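Local coordinates for protein diheme cytochrome c (Shewanella baltica, PDB 3U99) that probably carries electrons through two covalently bound c-type hemes, each with its iron held between two axial histidines, at residues M24-N29 with S119-C124; P113-F118 with V138-F143; N12-A17 with A59-Y64. One frame throughout, in Å; residues are numbered along the deposited sequence.

Overall arrangement
The 123 modelled residues are mostly loop around two hemes, and the three contacts lie nearly in a row, with contact 1 in the middle. Contact 3, where helices 13-19 and 55-67 cross, sits beside the first heme; the centre of contact 1 lies about 4 Å from the centre of the chain, between the hemes; contact 2 borders the second heme. Centres of contacts 1 and 3 are about 15 Å apart, those of contacts 1 and 2 about 13 Å, those of contacts 2 and 3 about 28 Å. Along the chain, contact 1 interleaves with each of the others, whereas contact 3 closes before contact 2 opens. Contact 1 thus ties the two heme-binding parts of this cytochrome together.

Contact 1 of 3, residues M24-N29 with S119-C124; sequences MAYPAN and SQCSNC. With HEC (heme c), chain B.
Ser119 receives the phenol of Tyr26: Tyr26 OH donates to Ser119 O over 2.7 Å, arriving well above the carbonyl plane, 47° out of it, while the oxygen itself lies in the plane of the ring at its edge. In the conformer described, Ser119 OG is hydrogen-bonded to a propionate oxygen of heme c #1. Next, Gln120 folds its amide back at chi2 (87°), and OE1 accepts the backbone N-H of Met24 at 2.9 Å, a nearly straight bond of 172°. The same oxygen lies 3.4 Å from Met24 CG, the two side chains sliding past each other in opposite directions. Cys121 opens the CXXCH heme c motif that Cys124 and His125 complete. Its SG is bonded to heme CAB and also sits 3.6 Å from Tyr26 CE1, at the ring edge, a sulfur-aromatic contact. Tyr26 therefore meets the attachment site of one heme while its ring also meets that of His23, an axial ligand of the other. Met24 SD packs against Cys121 CB at 3.5 Å. Ser122 borders the Met24 side chain, with its backbone N 3.6 Å from Met24 SD and its OG 4.0 Å from Met24 CB. Cys124 SG makes the second thioether, to heme CAC.

Contact 2 of 3, residues P113-F118 with V138-F143; sequences PKVGSF and VNIPGF. With HEC (heme c), chain B.
Van der Waals packing carries the meeting of Lys114 and Val115 with Pro141, and no hydrogen bond crosses between the two segments. Val115 lays CG2 against the proline ring, 3.8 Å from Pro141 CD, the two side chains crossing at about a right angle. The same methyl looks more loosely toward Ile140, CG2 to CG2 at 4.3 Å. Beside it, the aliphatic part of Lys114 runs over the turn: Lys114 CB lies 3.8 Å from Pro141 CB, and Lys114 CD lies 3.8 Å from Gly142 N.

Polar bonds hold each side separately or come from Asn112, which accepts from Lys114 N and donates to Pro141 O, bridging both segments. Inside 138-143, Phe143 N bonds to Ile140 O and closes the turn.

Heme contacts form the third group. Val115 CG1, anti to the backbone N (chi1 175°), reaches heme CBC at 3.7 Å, while CG2 serves the proline. Phe118 brings its ring edge to the pyrrole, CD1 being 3.5 Å from heme C2C, and Val138 CG1 touches the methyl CMD. Pro141 and Gly142 form the turn between the short antiparallel strands 139-140 and 144-145, so a beta-hairpin and the loop ahead of Ser119 together flank the pocket of heme c #2.

Contact 3 of 3, residues N12-A17 with A59-Y64; sequences NAEYTA and ARIEEY
Glu14 and Arg60 meet in a bidentate salt bridge between helices 13-19 and 55-67. Arg60 grips side-on: NE donates to Glu14 OE1 and NH2 to Glu14 OE2, each at 2.8 Å and close to straight, at 166° and 165°. Both carboxylate oxygens use their syn lone pairs, and the two planes are only 7° apart. A chain extended beyond CG carries the Glu14 carboxylate over to the guanidinium on the other helix. A water also donates to Glu14 OE1 and, weakly, to Arg60 O.

At the start of helix 13-19, Asn12 O is satisfied twice, by Thr16 N and by Thr16 OG1, which comes from above the carbonyl plane. The hydroxyl of Tyr15, a buried residue, is hydrogen-bonded to Tyr26 O, linking this helix to the loop after it.

The rest is van der Waals and aromatic packing. Ile61 CD1 presses on Tyr15 CA at 3.5 Å and lies at the edge of the Tyr15 ring. The rings of Tyr15 and Tyr64 meet obliquely, with centroids 5.4 Å apart, and Asn12 CA sits over the Tyr64 face in a CH-pi contact. Tyr15 and Ile61 also touch heme c #1, so this crossing flanks its pocket. Two matched, coplanar bonds between opposite charges would probably fix the rotation of the carboxylate and guanidinium against each other, giving the crossing a polar clasp beside its apolar heme-facing side.

Contact 1 of 3, residues M24-N29 with S119-C124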
loop_
_atom_site.group_PDB
_atom_site.type_symbol
_atom_site.label_atom_id
_atom_site.label_comp_id
_atom_site.label_asym_id
_atom_site.label_seq_id
_atom_site.Cartn_x
_atom_site.Cartn_y
_atom_site.Cartn_z
ATOM N N MET A 24 5.798 -2.033 -2.483
ATOM C CA MET A 24 5.803 -2.653 -1.134
ATOM C C MET A 24 4.495 -3.397 -0.952
ATOM O O MET A 24 3.445 -3.072 -1.507
ATOM C CB MET A 24 5.875 -1.547 -0.062
ATOM C CG MET A 24 4.782 -0.485 -0.147
ATOM S SD MET A 24 4.621 0.382 1.445
ATOM C CE MET A 24 3.809 -0.846 2.408
ATOM N N ALA A 25 4.573 -4.384 -0.065
ATOM C CA ALA A 25 3.405 -5.146 0.289
ATOM C C ALA A 25 2.586 -4.377 1.316
ATOM O O ALA A 25 2.936 -4.229 2.488
ATOM C CB ALA A 25 3.775 -6.516 0.817
ATOM N N TYR A 26 1.451 -3.849 0.858
ATOM C CA TYR A 26 0.597 -3.047 1.712
ATOM C C TYR A 26 -0.027 -3.877 2.822
ATOM O O TYR A 26 -0.622 -4.911 2.550
ATOM C CB TYR A 26 -0.530 -2.403 0.924
ATOM C CG TYR A 26 -0.021 -1.446 -0.131
ATOM C CD1 TYR A 26 0.625 -0.265 0.247
ATOM C CD2 TYR A 26 -0.140 -1.698 -1.475
ATOM C CE1 TYR A 26 1.104 0.605 -0.719
ATOM C CE2 TYR A 26 0.320 -0.833 -2.441
ATOM C CZ TYR A 26 0.957 0.335 -2.046
ATOM O OH TYR A 26 1.416 1.135 -3.061
ATOM N N PRO A 27 0.094 -3.511 4.082
ATOM C CA PRO A 27 -0.608 -4.254 5.141
ATOM C C PRO A 27 -2.084 -4.398 4.841
ATOM O O PRO A 27 -2.766 -3.471 4.390
ATOM C CB PRO A 27 -0.373 -3.386 6.382
ATOM C CG PRO A 27 1.000 -2.772 6.119
ATOM C CD PRO A 27 0.996 -2.478 4.636
ATOM N N ALA A 28 -2.605 -5.575 5.118
ATOM C CA ALA A 28 -4.019 -5.881 4.866
ATOM C C ALA A 28 -4.949 -4.948 5.589
ATOM O O ALA A 28 -6.085 -4.705 5.138
ATOM C CB ALA A 28 -4.334 -7.295 5.303
ATOM N N ASN A 29 -4.573 -4.426 6.764
ATOM C CA ASN A 29 -5.470 -3.600 7.556
ATOM C C ASN A 29 -5.609 -2.160 7.059
ATOM O O ASN A 29 -6.304 -1.360 7.716
ATOM C CB ASN A 29 -5.173 -3.669 9.044
ATOM C CG ASN A 29 -3.894 -3.019 9.432
ATOM O OD1 ASN A 29 -3.288 -2.356 8.612
ATOM N ND2 ASN A 29 -3.524 -3.296 10.678
ATOM N N SER A 119 1.878 6.648 -3.283
ATOM C CA SER A 119 1.649 5.195 -3.327
ATOM C C SER A 119 2.770 4.393 -2.732
ATOM O O SER A 119 2.483 3.376 -2.106
ATOM C CB SER A 119 1.443 4.775 -4.789
ATOM O OG SER A 119 0.287 5.282 -5.346
ATOM N N GLN A 120 4.020 4.721 -2.956
ATOM C CA GLN A 120 5.047 3.843 -2.354
ATOM C C GLN A 120 5.333 4.380 -0.967
ATOM O O GLN A 120 6.214 5.211 -0.722
ATOM C CB GLN A 120 6.310 3.707 -3.205
ATOM C CG GLN A 120 7.412 2.819 -2.581
ATOM C CD GLN A 120 7.239 1.350 -2.923
ATOM O OE1 GLN A 120 6.157 0.827 -2.942
ATOM N NE2 GLN A 120 8.320 0.631 -3.171
ATOM N N CYS A 121 4.563 3.908 0.009
ATOM C CA CYS A 121 4.674 4.468 1.339
ATOM C C CYS A 121 6.074 4.349 1.924
ATOM O O CYS A 121 6.419 5.195 2.750
ATOM C CB CYS A 121 3.752 3.703 2.300
ATOM S SG CYS A 121 2.134 3.146 1.646
ATOM N N SER A 122 6.796 3.296 1.610
ATOM C CA SER A 122 8.075 2.999 2.204
ATOM C C SER A 122 9.128 4.018 1.810
ATOM O O SER A 122 10.207 4.035 2.419
ATOM C CB SER A 122 8.522 1.612 1.779
ATOM O OG SER A 122 8.503 1.477 0.387
ATOM N N ASN A 123 8.843 4.900 0.842
ATOM C CA ASN A 123 9.834 5.951 0.561
ATOM C C ASN A 123 9.910 6.894 1.737
ATOM O O ASN A 123 10.981 7.456 1.943
ATOM C CB ASN A 123 9.413 6.705 -0.696
ATOM C CG ASN A 123 9.685 5.968 -1.973
ATOM O OD1 ASN A 123 10.467 5.027 -2.054
ATOM N ND2 ASN A 123 8.961 6.396 -3.019
ATOM N N CYS A 124 8.879 7.083 2.503
ATOM C CA CYS A 124 8.805 8.020 3.609
ATOM C C CYS A 124 8.705 7.308 4.963
ATOM O O CYS A 124 9.228 7.774 5.969
ATOM C CB CYS A 124 7.609 8.953 3.453
ATOM S SG CYS A 124 7.632 9.925 1.936
HETATM FE FE HEC B . 2.101 8.704 5.394
HETATM C CHA HEC B . 1.468 10.198 8.374
HETATM C CHB HEC B . 0.089 6.127 6.237
HETATM C CHC HEC B . 2.548 7.384 2.239
HETATM C CHD HEC B . 4.360 11.126 4.706
HETATM N NA HEC B . 1.040 8.211 7.013
HETATM C C1A HEC B . 0.871 8.935 8.153
HETATM C C2A HEC B . 0.055 8.243 9.110
HETATM C C3A HEC B . -0.329 7.102 8.511
HETATM C C4A HEC B . 0.273 7.080 7.181
HETATM C CMA HEC B . -1.194 5.974 9.072
HETATM C CAA HEC B . -0.250 8.696 10.512
HETATM C CBA HEC B . 0.995 8.487 11.359
HETATM C CGA HEC B . 0.912 8.938 12.805
HETATM O O1A HEC B . -0.264 9.090 13.271
HETATM O O2A HEC B . 1.866 8.985 13.586
HETATM N NB HEC B . 1.419 7.054 4.445
HETATM C C1B HEC B . 0.554 6.092 4.963
HETATM C C2B HEC B . 0.348 5.117 3.966
HETATM C C3B HEC B . 0.998 5.502 2.864
HETATM C C4B HEC B . 1.707 6.698 3.155
HETATM C CMB HEC B . -0.518 3.868 4.242
HETATM C CAB HEC B . 1.177 4.785 1.511
HETATM C CBB HEC B . -0.215 4.341 0.876
HETATM N NC HEC B . 3.211 9.176 3.774
HETATM C C1C HEC B . 3.266 8.517 2.616
HETATM C C2C HEC B . 4.245 9.037 1.735
HETATM C C3C HEC B . 4.786 10.088 2.466
HETATM C C4C HEC B . 4.160 10.154 3.719
HETATM C CMC HEC B . 4.663 8.489 0.402
HETATM C CAC HEC B . 5.958 10.959 2.066
HETATM C CBC HEC B . 5.728 11.846 0.840
HETATM N ND HEC B . 2.756 10.360 6.333
HETATM C C1D HEC B . 3.700 11.211 5.857
HETATM C C2D HEC B . 3.865 12.302 6.778
HETATM C C3D HEC B . 2.987 12.124 7.795
HETATM C C4D HEC B . 2.323 10.835 7.499
HETATM C CMD HEC B . 4.816 13.457 6.579
HETATM C CAD HEC B . 2.806 13.034 8.992
HETATM C CBD HEC B . 1.875 14.204 8.531
HETATM C CGD HEC B . 1.856 15.397 9.481
HETATM O O1D HEC B . 1.713 14.796 10.710
HETATM O O2D HEC B . 1.136 16.413 9.028
#

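Contact 2 of 3, residues P113-F118 with V138-F143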
loop_
_atom_site.group_PDB
_atom_site.type_symbol
_atom_site.label_atom_id
_atom_site.label_comp_id
_atom_site.label_asym_id
_atom_site.label_seq_id
_atom_site.Cartn_x
_atom_site.Cartn_y
_atom_site.Cartn_z
ATOM N N PRO A 113 11.197 14.278 -7.154
ATOM C CA PRO A 113 11.531 13.133 -7.978
ATOM C C PRO A 113 11.897 11.909 -7.156
ATOM O O PRO A 113 11.855 10.773 -7.650
ATOM C CB PRO A 113 12.724 13.600 -8.836
ATOM C CG PRO A 113 13.014 15.001 -8.461
ATOM C CD PRO A 113 12.046 15.444 -7.421
ATOM N N LYS A 114 12.260 12.146 -5.896
ATOM C CA LYS A 114 12.616 10.970 -5.094
ATOM C C LYS A 114 11.395 10.327 -4.502
ATOM O O LYS A 114 11.476 9.289 -3.882
ATOM C CB LYS A 114 13.585 11.413 -4.020
ATOM C CG LYS A 114 14.838 12.174 -4.486
ATOM C CD LYS A 114 15.620 12.575 -3.230
ATOM C CE LYS A 114 16.966 13.203 -3.508
ATOM N NZ LYS A 114 16.672 14.468 -4.275
ATOM N N VAL A 115 10.240 10.830 -4.595
ATOM C CA VAL A 115 8.925 10.365 -4.119
ATOM C C VAL A 115 7.880 10.227 -5.277
ATOM O O VAL A 115 7.473 9.136 -5.616
ATOM C CB VAL A 115 8.398 11.336 -3.013
ATOM C CG1 VAL A 115 7.024 10.998 -2.568
ATOM C CG2 VAL A 115 9.377 11.341 -1.831
ATOM N N GLY A 116 7.412 11.315 -5.865
ATOM C CA GLY A 116 6.535 11.352 -7.014
ATOM C C GLY A 116 5.068 11.122 -6.763
ATOM O O GLY A 116 4.264 11.736 -7.432
ATOM N N SER A 117 4.729 10.264 -5.819
ATOM C CA SER A 117 3.368 10.075 -5.401
ATOM C C SER A 117 3.386 9.404 -4.063
ATOM O O SER A 117 4.398 8.942 -3.577
ATOM C CB SER A 117 2.699 9.231 -6.463
ATOM O OG SER A 117 3.151 7.946 -6.424
ATOM N N PHE A 118 2.207 9.391 -3.434
ATOM C CA PHE A 118 2.113 8.763 -2.134
ATOM C C PHE A 118 2.048 7.255 -2.141
ATOM O O PHE A 118 2.096 6.635 -1.086
ATOM C CB PHE A 118 0.821 9.286 -1.515
ATOM C CG PHE A 118 0.902 10.661 -0.911
ATOM C CD1 PHE A 118 1.707 10.923 0.151
ATOM C CD2 PHE A 118 0.125 11.663 -1.402
ATOM C CE1 PHE A 118 1.808 12.173 0.709
ATOM C CE2 PHE A 118 0.201 12.955 -0.874
ATOM C CZ PHE A 118 1.015 13.182 0.204
ATOM N N VAL A 138 8.820 9.251 10.275
ATOM C CA VAL A 138 8.763 9.590 8.863
ATOM C C VAL A 138 9.985 10.407 8.450
ATOM O O VAL A 138 10.389 11.297 9.177
ATOM C CB VAL A 138 7.549 10.528 8.536
ATOM C CG1 VAL A 138 7.615 11.175 7.153
ATOM C CG2 VAL A 138 6.347 9.668 8.660
ATOM N N ASN A 139 10.556 10.079 7.320
ATOM C CA ASN A 139 11.698 10.802 6.726
ATOM C C ASN A 139 11.440 10.845 5.238
ATOM O O ASN A 139 11.520 9.783 4.593
ATOM C CB ASN A 139 13.031 10.086 7.103
ATOM C CG ASN A 139 14.274 10.852 6.720
ATOM O OD1 ASN A 139 15.384 10.776 7.349
ATOM N ND2 ASN A 139 14.226 11.553 5.650
ATOM N N ILE A 140 11.220 12.058 4.734
ATOM C CA ILE A 140 10.882 12.297 3.336
ATOM C C ILE A 140 12.150 12.485 2.519
ATOM O O ILE A 140 12.930 13.380 2.808
ATOM C CB ILE A 140 9.973 13.516 3.196
ATOM C CG1 ILE A 140 8.701 13.299 3.994
ATOM C CG2 ILE A 140 9.748 13.789 1.724
ATOM C CD1 ILE A 140 7.660 14.354 3.711
ATOM N N PRO A 141 12.417 11.624 1.551
ATOM C CA PRO A 141 13.666 11.723 0.793
ATOM C C PRO A 141 13.764 13.102 0.160
ATOM O O PRO A 141 12.865 13.601 -0.443
ATOM C CB PRO A 141 13.535 10.665 -0.296
ATOM C CG PRO A 141 12.511 9.709 0.195
ATOM C CD PRO A 141 11.621 10.458 1.158
ATOM N N GLY A 142 14.956 13.673 0.365
ATOM C CA GLY A 142 15.294 14.976 -0.058
ATOM C C GLY A 142 14.933 16.079 0.893
ATOM O O GLY A 142 15.391 17.198 0.650
ATOM N N PHE A 143 14.166 15.825 1.942
ATOM C CA PHE A 143 13.690 16.784 2.901
ATOM C C PHE A 143 14.028 16.457 4.338
ATOM O O PHE A 143 14.120 17.383 5.165
ATOM C CB PHE A 143 12.183 16.958 2.776
ATOM C CG PHE A 143 11.805 17.700 1.472
ATOM C CD1 PHE A 143 11.588 19.065 1.455
ATOM C CD2 PHE A 143 11.695 17.021 0.282
ATOM C CE1 PHE A 143 11.278 19.701 0.270
ATOM C CE2 PHE A 143 11.394 17.652 -0.911
ATOM C CZ PHE A 143 11.201 19.019 -0.938
HETATM FE FE HEC B . 2.101 8.704 5.394
HETATM C CHA HEC B . 1.468 10.198 8.374
HETATM C CHB HEC B . 0.089 6.127 6.237
HETATM C CHC HEC B . 2.548 7.384 2.239
HETATM C CHD HEC B . 4.360 11.126 4.706
HETATM N NA HEC B . 1.040 8.211 7.013
HETATM C C1A HEC B . 0.871 8.935 8.153
HETATM C C2A HEC B . 0.055 8.243 9.110
HETATM C C3A HEC B . -0.329 7.102 8.511
HETATM C C4A HEC B . 0.273 7.080 7.181
HETATM C CMA HEC B . -1.194 5.974 9.072
HETATM C CAA HEC B . -0.250 8.696 10.512
HETATM C CBA HEC B . 0.995 8.487 11.359
HETATM C CGA HEC B . 0.912 8.938 12.805
HETATM O O1A HEC B . -0.264 9.090 13.271
HETATM O O2A HEC B . 1.866 8.985 13.586
HETATM N NB HEC B . 1.419 7.054 4.445
HETATM C C1B HEC B . 0.554 6.092 4.963
HETATM C C2B HEC B . 0.348 5.117 3.966
HETATM C C3B HEC B . 0.998 5.502 2.864
HETATM C C4B HEC B . 1.707 6.698 3.155
HETATM C CMB HEC B . -0.518 3.868 4.242
HETATM C CAB HEC B . 1.177 4.785 1.511
HETATM C CBB HEC B . -0.215 4.341 0.876
HETATM N NC HEC B . 3.211 9.176 3.774
HETATM C C1C HEC B . 3.266 8.517 2.616
HETATM C C2C HEC B . 4.245 9.037 1.735
HETATM C C3C HEC B . 4.786 10.088 2.466
HETATM C C4C HEC B . 4.160 10.154 3.719
HETATM C CMC HEC B . 4.663 8.489 0.402
HETATM C CAC HEC B . 5.958 10.959 2.066
HETATM C CBC HEC B . 5.728 11.846 0.840
HETATM N ND HEC B . 2.756 10.360 6.333
HETATM C C1D HEC B . 3.700 11.211 5.857
HETATM C C2D HEC B . 3.865 12.302 6.778
HETATM C C3D HEC B . 2.987 12.124 7.795
HETATM C C4D HEC B . 2.323 10.835 7.499
HETATM C CMD HEC B . 4.816 13.457 6.579
HETATM C CAD HEC B . 2.806 13.034 8.992
HETATM C CBD HEC B . 1.875 14.204 8.531
HETATM C CGD HEC B . 1.856 15.397 9.481
HETATM O O1D HEC B . 1.713 14.796 10.710
HETATM O O2D HEC B . 1.136 16.413 9.028
#

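Contact 3 of 3, residues N12-A17 with A59-Y64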
loop_
_atom_site.group_PDB
_atom_site.type_symbol
_atom_site.label_atom_id
_atom_site.label_comp_id
_atom_site.label_asym_id
_atom_site.label_seq_id
_atom_site.Cartn_x
_atom_site.Cartn_y
_atom_site.Cartn_z
ATOM N N ASN A 12 1.457 -13.948 6.279
ATOM C CA ASN A 12 1.573 -13.019 5.153
ATOM C C ASN A 12 2.754 -13.333 4.250
ATOM O O ASN A 12 3.095 -12.555 3.394
ATOM C CB ASN A 12 1.702 -11.582 5.700
ATOM C CG ASN A 12 2.931 -11.354 6.491
ATOM O OD1 ASN A 12 3.596 -12.254 6.922
ATOM N ND2 ASN A 12 3.235 -10.061 6.656
ATOM N N ALA A 13 3.429 -14.501 4.414
ATOM C CA ALA A 13 4.631 -14.742 3.594
ATOM C C ALA A 13 4.346 -14.765 2.116
ATOM O O ALA A 13 5.026 -14.092 1.310
ATOM C CB ALA A 13 5.274 -16.041 4.081
ATOM N N GLU A 14 3.354 -15.510 1.661
ATOM C CA GLU A 14 3.005 -15.563 0.244
ATOM C C GLU A 14 2.539 -14.204 -0.233
ATOM O O GLU A 14 2.901 -13.770 -1.319
ATOM C CB GLU A 14 1.919 -16.625 0.029
ATOM C CG GLU A 14 1.547 -16.760 -1.471
ATOM C CD GLU A 14 0.627 -17.928 -1.732
ATOM O OE1 GLU A 14 -0.266 -18.230 -0.886
ATOM O OE2 GLU A 14 0.745 -18.554 -2.806
ATOM N N TYR A 15 1.702 -13.552 0.529
ATOM C CA TYR A 15 1.249 -12.222 0.205
ATOM C C TYR A 15 2.395 -11.261 -0.032
ATOM O O TYR A 15 2.401 -10.479 -0.974
ATOM C CB TYR A 15 0.315 -11.752 1.357
ATOM C CG TYR A 15 -0.060 -10.291 1.122
ATOM C CD1 TYR A 15 -0.898 -9.911 0.100
ATOM C CD2 TYR A 15 0.413 -9.267 1.897
ATOM C CE1 TYR A 15 -1.237 -8.592 -0.138
ATOM C CE2 TYR A 15 0.112 -7.913 1.680
ATOM C CZ TYR A 15 -0.728 -7.597 0.662
ATOM O OH TYR A 15 -1.088 -6.307 0.387
ATOM N N THR A 16 3.380 -11.261 0.858
ATOM C CA THR A 16 4.502 -10.366 0.707
ATOM C C THR A 16 5.261 -10.633 -0.572
ATOM O O THR A 16 5.683 -9.685 -1.263
ATOM C CB THR A 16 5.432 -10.517 1.926
ATOM O OG1 THR A 16 4.633 -10.140 3.052
ATOM C CG2 THR A 16 6.633 -9.599 1.770
ATOM N N ALA A 17 5.428 -11.925 -0.917
ATOM C CA ALA A 17 6.124 -12.232 -2.157
ATOM C C ALA A 17 5.325 -11.828 -3.365
ATOM O O ALA A 17 5.869 -11.280 -4.338
ATOM C CB ALA A 17 6.383 -13.750 -2.240
ATOM N N ALA A 59 -6.586 -16.974 -5.005
ATOM C CA ALA A 59 -7.581 -17.278 -4.005
ATOM C C ALA A 59 -6.964 -17.194 -2.623
ATOM O O ALA A 59 -7.600 -16.688 -1.690
ATOM C CB ALA A 59 -8.159 -18.671 -4.215
ATOM N N ARG A 60 -5.735 -17.685 -2.425
ATOM C CA ARG A 60 -5.113 -17.609 -1.101
ATOM C C ARG A 60 -4.812 -16.157 -0.760
ATOM O O ARG A 60 -4.897 -15.760 0.410
ATOM C CB ARG A 60 -3.852 -18.440 -1.038
ATOM C CG ARG A 60 -4.118 -19.922 -0.977
ATOM C CD ARG A 60 -2.849 -20.672 -0.563
ATOM N NE ARG A 60 -1.785 -20.525 -1.564
ATOM C CZ ARG A 60 -1.578 -21.279 -2.623
ATOM N NH1 ARG A 60 -2.350 -22.320 -2.869
ATOM N NH2 ARG A 60 -0.554 -20.997 -3.421
ATOM N N ILE A 61 -4.441 -15.328 -1.716
ATOM C CA ILE A 61 -4.194 -13.903 -1.472
ATOM C C ILE A 61 -5.460 -13.189 -1.040
ATOM O O ILE A 61 -5.481 -12.451 -0.060
ATOM C CB ILE A 61 -3.567 -13.264 -2.726
ATOM C CG1 ILE A 61 -2.180 -13.797 -3.014
ATOM C CG2 ILE A 61 -3.566 -11.740 -2.573
ATOM C CD1 ILE A 61 -1.177 -13.459 -2.052
ATOM N N GLU A 62 -6.548 -13.415 -1.785
ATOM C CA GLU A 62 -7.821 -12.806 -1.468
ATOM C C GLU A 62 -8.268 -13.220 -0.080
ATOM O O GLU A 62 -8.731 -12.410 0.720
ATOM C CB GLU A 62 -8.860 -13.189 -2.510
ATOM C CG GLU A 62 -10.202 -12.511 -2.240
ATOM C CD GLU A 62 -11.165 -12.649 -3.399
ATOM O OE1 GLU A 62 -10.878 -12.239 -4.557
ATOM O OE2 GLU A 62 -12.294 -13.161 -3.067
ATOM N N GLU A 63 -8.143 -14.523 0.211
ATOM C CA GLU A 63 -8.585 -15.005 1.499
ATOM C C GLU A 63 -7.751 -14.387 2.642
ATOM O O GLU A 63 -8.315 -14.006 3.681
ATOM C CB GLU A 63 -8.491 -16.527 1.498
ATOM C CG GLU A 63 -9.546 -17.231 0.664
ATOM C CD GLU A 63 -10.844 -17.287 1.459
ATOM O OE1 GLU A 63 -11.060 -16.428 2.338
ATOM O OE2 GLU A 63 -11.635 -18.236 1.233
ATOM N N TYR A 64 -6.477 -14.225 2.456
ATOM C CA TYR A 64 -5.591 -13.593 3.429
ATOM C C TYR A 64 -6.070 -12.151 3.645
ATOM O O TYR A 64 -6.209 -11.681 4.770
ATOM C CB TYR A 64 -4.111 -13.671 2.921
ATOM C CG TYR A 64 -3.302 -12.809 3.880
ATOM C CD1 TYR A 64 -2.960 -13.219 5.156
ATOM C CD2 TYR A 64 -2.887 -11.532 3.504
ATOM C CE1 TYR A 64 -2.215 -12.383 6.020
ATOM C CE2 TYR A 64 -2.206 -10.679 4.355
ATOM C CZ TYR A 64 -1.864 -11.114 5.622
ATOM O OH TYR A 64 -1.205 -10.278 6.444
HETATM O O HOH W 1 -1.750 -15.957 0.970
#